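Local coordinates for glycosyl hydrolases family 2, sugar binding domain protein (Bacteroides uniformis str. 3978 T3 ii, PDB 6D1P) that is a beta-glucuronidase of the glycosyl hydrolase 2 family from a gut bacterium, probably hydrolysing O-glycosidic bonds of glucuronides, at residues I207-T212 with G220-D225; Q274-H279 with G304-R309. All blocks are in the same frame, centred on the assembly; numbering follows the deposited sequence.

Both contacts fall within the second glycosyl hydrolase family 2 region, an E-set (immunoglobulin-like) domain, with their centres about 14 Å apart. Contact 1 is a regular strand pair; contact 2 joins a loop to a mostly loop segment entering strand 308-310, which pairs with 316-318 in the sheet that includes the barrel strands. They meet on the isoleucine face of the hairpin. Phe305 of contact 2 brings its ring tip, CZ, to 3.4 Å from Ile222 CG1, while Ala211 CB lies 3.3 Å from Gly304 O. Glycerol, probably from the crystallisation liquor, hydrogen-bonds to Ile209 O and Ala211 N in contact 1; Gly304 N in contact 2 also has a glycerol partner.

Contact 1 of 2, residues I207-T212 with G220-D225; sequences IRIEAT and GSISID
The Arg208 guanidinium has two carboxylates round its NE end, met differently. Glu210 OE2 lies 24° out of the guanidinium plane and offers its anti lone pair to Arg208 NE at 2.5 Å in a bent bond, part of a salt bridge. Arg208 NH2 adds a weak second bond to the same oxygen. Asp225 approaches obliquely, its carboxylate plane turned 80° from the guanidinium; OD2 touches Arg208 CD at 3.3 Å, and the long 4.0 Å separation from Arg208 NE to Asp225 OD2 is purely electrostatic. The arginine probably also eases the repulsion between Glu210 and Asp225, while Asp225 OD1 is held by Ser265 OG. Arg208 reaches its partners with CG anti to the backbone N and an extended chain to NE.

Beneath these groups, six backbone bonds tie the hydrogen-bonded pairs Arg208-Asp225, Glu210-Ser223 and Thr212-Ser221; the straightest runs from Glu210 N to Ser223 O (2.9 Å, 176°). Thr212 OG1 packs on Ser221 CB at 3.2 Å and bonds weakly to Ser221 O.

On the other face Ile209 and Ile222 lie side by side, CG2 to CG2 at 4.0 Å, and Cys286 and Phe303 cover this apolar row. The alternating hydrogen-bonded and non-hydrogen-bonded pairs of adjacent strands 203-213 and 219-229 are those of an antiparallel beta hairpin, here part of one sheet of the immunoglobulin-like sandwich of family 2 enzymes.

Contact 2 of 2, residues Q274-H279 with G304-R309; sequences QLWSPH and GFRHFR
Trp276 has CG anti to its backbone N (chi1 -173°), so the indole leaves the backbone beside its own carbonyl carbon, whereas Arg306 holds CG in the crowded position between N and carbonyl carbon (chi1 45°) and bends again at chi2. Together these torsions bring Arg306 CD obliquely alongside the indole, 4.4 Å from Trp276 CE3; the backbone itself places Arg306 CB 3.4 Å from Trp276 O. Phe305 has CG anti to its carbonyl carbon, and its ring is carried off to the hairpin of strands 203-213 and 219-229, leaving its backbone and CB to make the contact.

That backbone is gripped at one oxygen. Trp276 N donates to Phe305 O at 2.7 Å in the carbonyl plane, with an N-H...O angle of 152°. CA, CB and CD2 of Leu275 crowd round the same oxygen: CA makes a C-H...O contact with Phe305 O at 3.4 Å, and Leu275 CD2 also packs on Phe305 CB at 4.2 Å. A water accepts from Phe305 N at 3.0 Å and donates to Gln274 O, closing the second backbone link. Gly304 has no side chain, and its CA lies 4.1 Å from Trp276 CB.

Beyond the pair, Trp276 NE1 donates to Asp377 O, and Arg306 NE donates to Pro418 O, both in the TIM barrel domain. Phe308 adds its CE2 3.3 Å above one face of the Arg306 guanidinium, toward its rim.

The polar groups linked across the segments are backbone amides and carbonyls, one pair bonded directly and one through water. The Arg306 cation is met by main-chain carbonyls, weakly also by Val420 O, so the negative ends of these carbonyl dipoles would probably stabilise its charge at the seam between the two domains.

Contact 1 of 2, residues I207-T212 with G220-D225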
# COMPACT_ATOMS: atom_id res chain seq x y z
N ILE A 207 38.00 -18.67 4.41
CA ILE A 207 38.66 -19.64 5.29
C ILE A 207 37.83 -20.91 5.33
O ILE A 207 36.82 -20.99 6.05
CB ILE A 207 38.87 -19.07 6.71
CG1 ILE A 207 39.89 -17.93 6.68
CG2 ILE A 207 39.29 -20.18 7.71
CD1 ILE A 207 40.43 -17.56 8.02
N ARG A 208 38.25 -21.92 4.58
CA ARG A 208 37.51 -23.16 4.45
C ARG A 208 38.16 -24.22 5.34
O ARG A 208 39.38 -24.39 5.33
CB ARG A 208 37.49 -23.60 2.98
CG ARG A 208 37.04 -25.02 2.70
CD ARG A 208 37.64 -25.49 1.38
NE ARG A 208 36.95 -26.63 0.80
CZ ARG A 208 36.72 -26.77 -0.50
NH1 ARG A 208 37.12 -25.82 -1.34
NH2 ARG A 208 36.08 -27.84 -0.96
N ILE A 209 37.34 -24.91 6.13
CA ILE A 209 37.82 -25.84 7.14
C ILE A 209 37.08 -27.16 6.95
O ILE A 209 35.86 -27.23 7.17
CB ILE A 209 37.61 -25.31 8.56
CG1 ILE A 209 38.31 -23.96 8.73
CG2 ILE A 209 38.16 -26.29 9.58
CD1 ILE A 209 38.23 -23.42 10.13
N GLU A 210 37.81 -28.20 6.54
CA GLU A 210 37.23 -29.52 6.33
C GLU A 210 37.82 -30.48 7.37
O GLU A 210 38.96 -30.95 7.24
CB GLU A 210 37.50 -30.01 4.92
CG GLU A 210 36.97 -29.09 3.83
CD GLU A 210 36.97 -29.78 2.47
OE1 GLU A 210 37.05 -31.03 2.44
OE2 GLU A 210 36.90 -29.08 1.45
N ALA A 211 37.06 -30.73 8.42
CA ALA A 211 37.40 -31.74 9.39
C ALA A 211 36.83 -33.07 8.92
O ALA A 211 35.65 -33.16 8.59
CB ALA A 211 36.85 -31.38 10.77
N THR A 212 37.69 -34.10 8.90
CA THR A 212 37.32 -35.43 8.44
C THR A 212 37.69 -36.44 9.52
O THR A 212 38.72 -36.32 10.18
CB THR A 212 38.03 -35.76 7.11
OG1 THR A 212 39.45 -35.68 7.29
CG2 THR A 212 37.66 -34.74 6.06
N GLY A 220 41.53 -37.97 13.13
CA GLY A 220 40.90 -36.82 12.54
C GLY A 220 41.90 -36.07 11.70
O GLY A 220 43.11 -36.07 11.97
N SER A 221 41.39 -35.45 10.66
CA SER A 221 42.20 -34.62 9.78
C SER A 221 41.52 -33.27 9.62
O SER A 221 40.29 -33.19 9.57
CB SER A 221 42.38 -35.30 8.44
OG SER A 221 43.60 -34.89 7.86
N ILE A 222 42.32 -32.20 9.58
CA ILE A 222 41.83 -30.84 9.40
C ILE A 222 42.56 -30.26 8.21
O ILE A 222 43.72 -29.86 8.33
CB ILE A 222 42.04 -29.97 10.64
CG1 ILE A 222 41.53 -30.66 11.90
CG2 ILE A 222 41.36 -28.61 10.45
CD1 ILE A 222 41.90 -29.93 13.18
N SER A 223 41.90 -30.19 7.07
CA SER A 223 42.43 -29.45 5.94
C SER A 223 41.89 -28.02 6.00
O SER A 223 40.69 -27.82 6.18
CB SER A 223 42.07 -30.13 4.62
OG SER A 223 42.34 -29.28 3.52
N ILE A 224 42.78 -27.04 5.87
CA ILE A 224 42.41 -25.64 6.01
C ILE A 224 42.94 -24.87 4.80
O ILE A 224 44.16 -24.84 4.57
CB ILE A 224 42.95 -25.03 7.31
CG1 ILE A 224 42.28 -25.70 8.50
CG2 ILE A 224 42.67 -23.55 7.36
CD1 ILE A 224 42.62 -25.06 9.80
N ASP A 225 42.04 -24.24 4.06
CA ASP A 225 42.38 -23.42 2.90
C ASP A 225 42.03 -21.97 3.20
O ASP A 225 40.90 -21.67 3.62
CB ASP A 225 41.64 -23.89 1.65
CG ASP A 225 41.87 -25.36 1.37
OD1 ASP A 225 43.03 -25.81 1.50
OD2 ASP A 225 40.89 -26.07 1.04

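Contact 2 of 2, residues Q274-H279 with G304-R309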
# COMPACT_ATOMS: atom_id res chain seq x y z
N GLN A 274 37.27 -35.31 19.70
CA GLN A 274 35.91 -35.18 20.22
C GLN A 274 34.94 -35.08 19.06
O GLN A 274 35.12 -34.26 18.16
CB GLN A 274 35.80 -33.94 21.11
CG GLN A 274 36.43 -34.07 22.47
CD GLN A 274 35.68 -33.28 23.52
OE1 GLN A 274 36.18 -32.28 24.04
NE2 GLN A 274 34.46 -33.72 23.85
N LEU A 275 33.90 -35.90 19.08
CA LEU A 275 32.98 -35.97 17.96
C LEU A 275 31.80 -35.02 18.15
O LEU A 275 31.20 -34.96 19.24
CB LEU A 275 32.47 -37.40 17.80
CG LEU A 275 33.57 -38.42 17.48
CD1 LEU A 275 32.95 -39.80 17.31
CD2 LEU A 275 34.34 -38.02 16.24
N TRP A 276 31.46 -34.27 17.09
CA TRP A 276 30.23 -33.49 17.08
C TRP A 276 29.04 -34.39 16.73
O TRP A 276 29.10 -35.16 15.77
CB TRP A 276 30.32 -32.34 16.09
CG TRP A 276 29.14 -31.37 16.14
CD1 TRP A 276 29.10 -30.18 16.79
CD2 TRP A 276 27.85 -31.53 15.51
NE1 TRP A 276 27.87 -29.58 16.61
CE2 TRP A 276 27.09 -30.38 15.83
CE3 TRP A 276 27.27 -32.52 14.70
CZ2 TRP A 276 25.78 -30.20 15.38
CZ3 TRP A 276 25.98 -32.34 14.25
CH2 TRP A 276 25.24 -31.18 14.59
N SER A 277 27.98 -34.28 17.50
CA SER A 277 26.71 -34.92 17.20
C SER A 277 25.61 -34.07 17.80
O SER A 277 25.88 -33.14 18.57
CB SER A 277 26.65 -36.35 17.74
OG SER A 277 26.44 -36.33 19.15
N PRO A 278 24.34 -34.34 17.46
CA PRO A 278 23.25 -33.63 18.16
C PRO A 278 23.27 -33.85 19.65
O PRO A 278 23.11 -32.89 20.42
CB PRO A 278 21.99 -34.22 17.51
CG PRO A 278 22.43 -34.53 16.10
CD PRO A 278 23.88 -34.98 16.22
N HIS A 279 23.47 -35.10 20.08
CA HIS A 279 23.51 -35.43 21.50
C HIS A 279 24.67 -34.73 22.19
O HIS A 279 24.54 -34.29 23.34
CB HIS A 279 23.61 -36.95 21.66
CG HIS A 279 23.85 -37.40 23.06
ND1 HIS A 279 22.84 -37.58 23.97
CD2 HIS A 279 25.00 -37.72 23.71
CE1 HIS A 279 23.35 -38.00 25.12
NE2 HIS A 279 24.66 -38.09 24.99
N GLY A 304 33.60 -29.03 13.38
CA GLY A 304 33.28 -30.25 14.10
C GLY A 304 33.76 -31.48 13.37
O GLY A 304 33.80 -31.53 12.14
N PHE A 305 34.12 -32.50 14.15
CA PHE A 305 34.48 -33.80 13.62
C PHE A 305 33.25 -34.70 13.67
O PHE A 305 32.72 -34.97 14.75
CB PHE A 305 35.65 -34.41 14.42
CG PHE A 305 36.97 -33.68 14.22
CD1 PHE A 305 37.35 -32.67 15.07
CD2 PHE A 305 37.80 -34.01 13.17
CE1 PHE A 305 38.54 -32.00 14.88
CE2 PHE A 305 39.00 -33.35 12.98
CZ PHE A 305 39.37 -32.34 13.84
N ARG A 306 32.80 -35.15 12.51
CA ARG A 306 31.67 -36.07 12.49
C ARG A 306 31.74 -36.87 11.20
O ARG A 306 32.33 -36.45 10.21
CB ARG A 306 30.34 -35.34 12.61
CG ARG A 306 30.24 -34.10 11.73
CD ARG A 306 28.97 -34.10 10.95
NE ARG A 306 28.92 -33.04 9.96
CZ ARG A 306 29.61 -33.03 8.82
NH1 ARG A 306 30.44 -34.03 8.53
NH2 ARG A 306 29.47 -32.04 7.96
N HIS A 307 31.13 -38.05 11.24
CA HIS A 307 31.10 -38.93 10.09
C HIS A 307 29.67 -39.39 9.91
O HIS A 307 29.01 -39.77 10.88
CB HIS A 307 32.04 -40.14 10.28
CG HIS A 307 31.92 -41.16 9.19
ND1 HIS A 307 30.83 -42.01 9.07
CD2 HIS A 307 32.75 -41.47 8.16
CE1 HIS A 307 31.00 -42.79 8.02
NE2 HIS A 307 32.15 -42.48 7.45
N PHE A 308 29.20 -39.36 8.66
CA PHE A 308 27.82 -39.71 8.42
C PHE A 308 27.72 -40.38 7.06
O PHE A 308 28.60 -40.23 6.21
CB PHE A 308 26.89 -38.49 8.51
CG PHE A 308 27.09 -37.48 7.41
CD1 PHE A 308 26.31 -37.52 6.26
CD2 PHE A 308 28.05 -36.49 7.53
CE1 PHE A 308 26.48 -36.58 5.24
CE2 PHE A 308 28.24 -35.55 6.52
CZ PHE A 308 27.44 -35.59 5.37
N ARG A 309 26.63 -41.11 6.88
CA ARG A 309 26.47 -42.01 5.75
C ARG A 309 24.99 -42.29 5.58
O ARG A 309 24.30 -42.61 6.55
CB ARG A 309 27.27 -43.32 6.00
CG ARG A 309 26.88 -44.52 5.14
CD ARG A 309 27.89 -45.69 5.30
NE ARG A 309 27.68 -46.50 6.51
CZ ARG A 309 26.86 -47.54 6.57
NH1 ARG A 309 26.16 -47.89 5.50
NH2 ARG A 309 26.72 -48.22 7.70
O HOH W 1 33.74 -31.56 17.01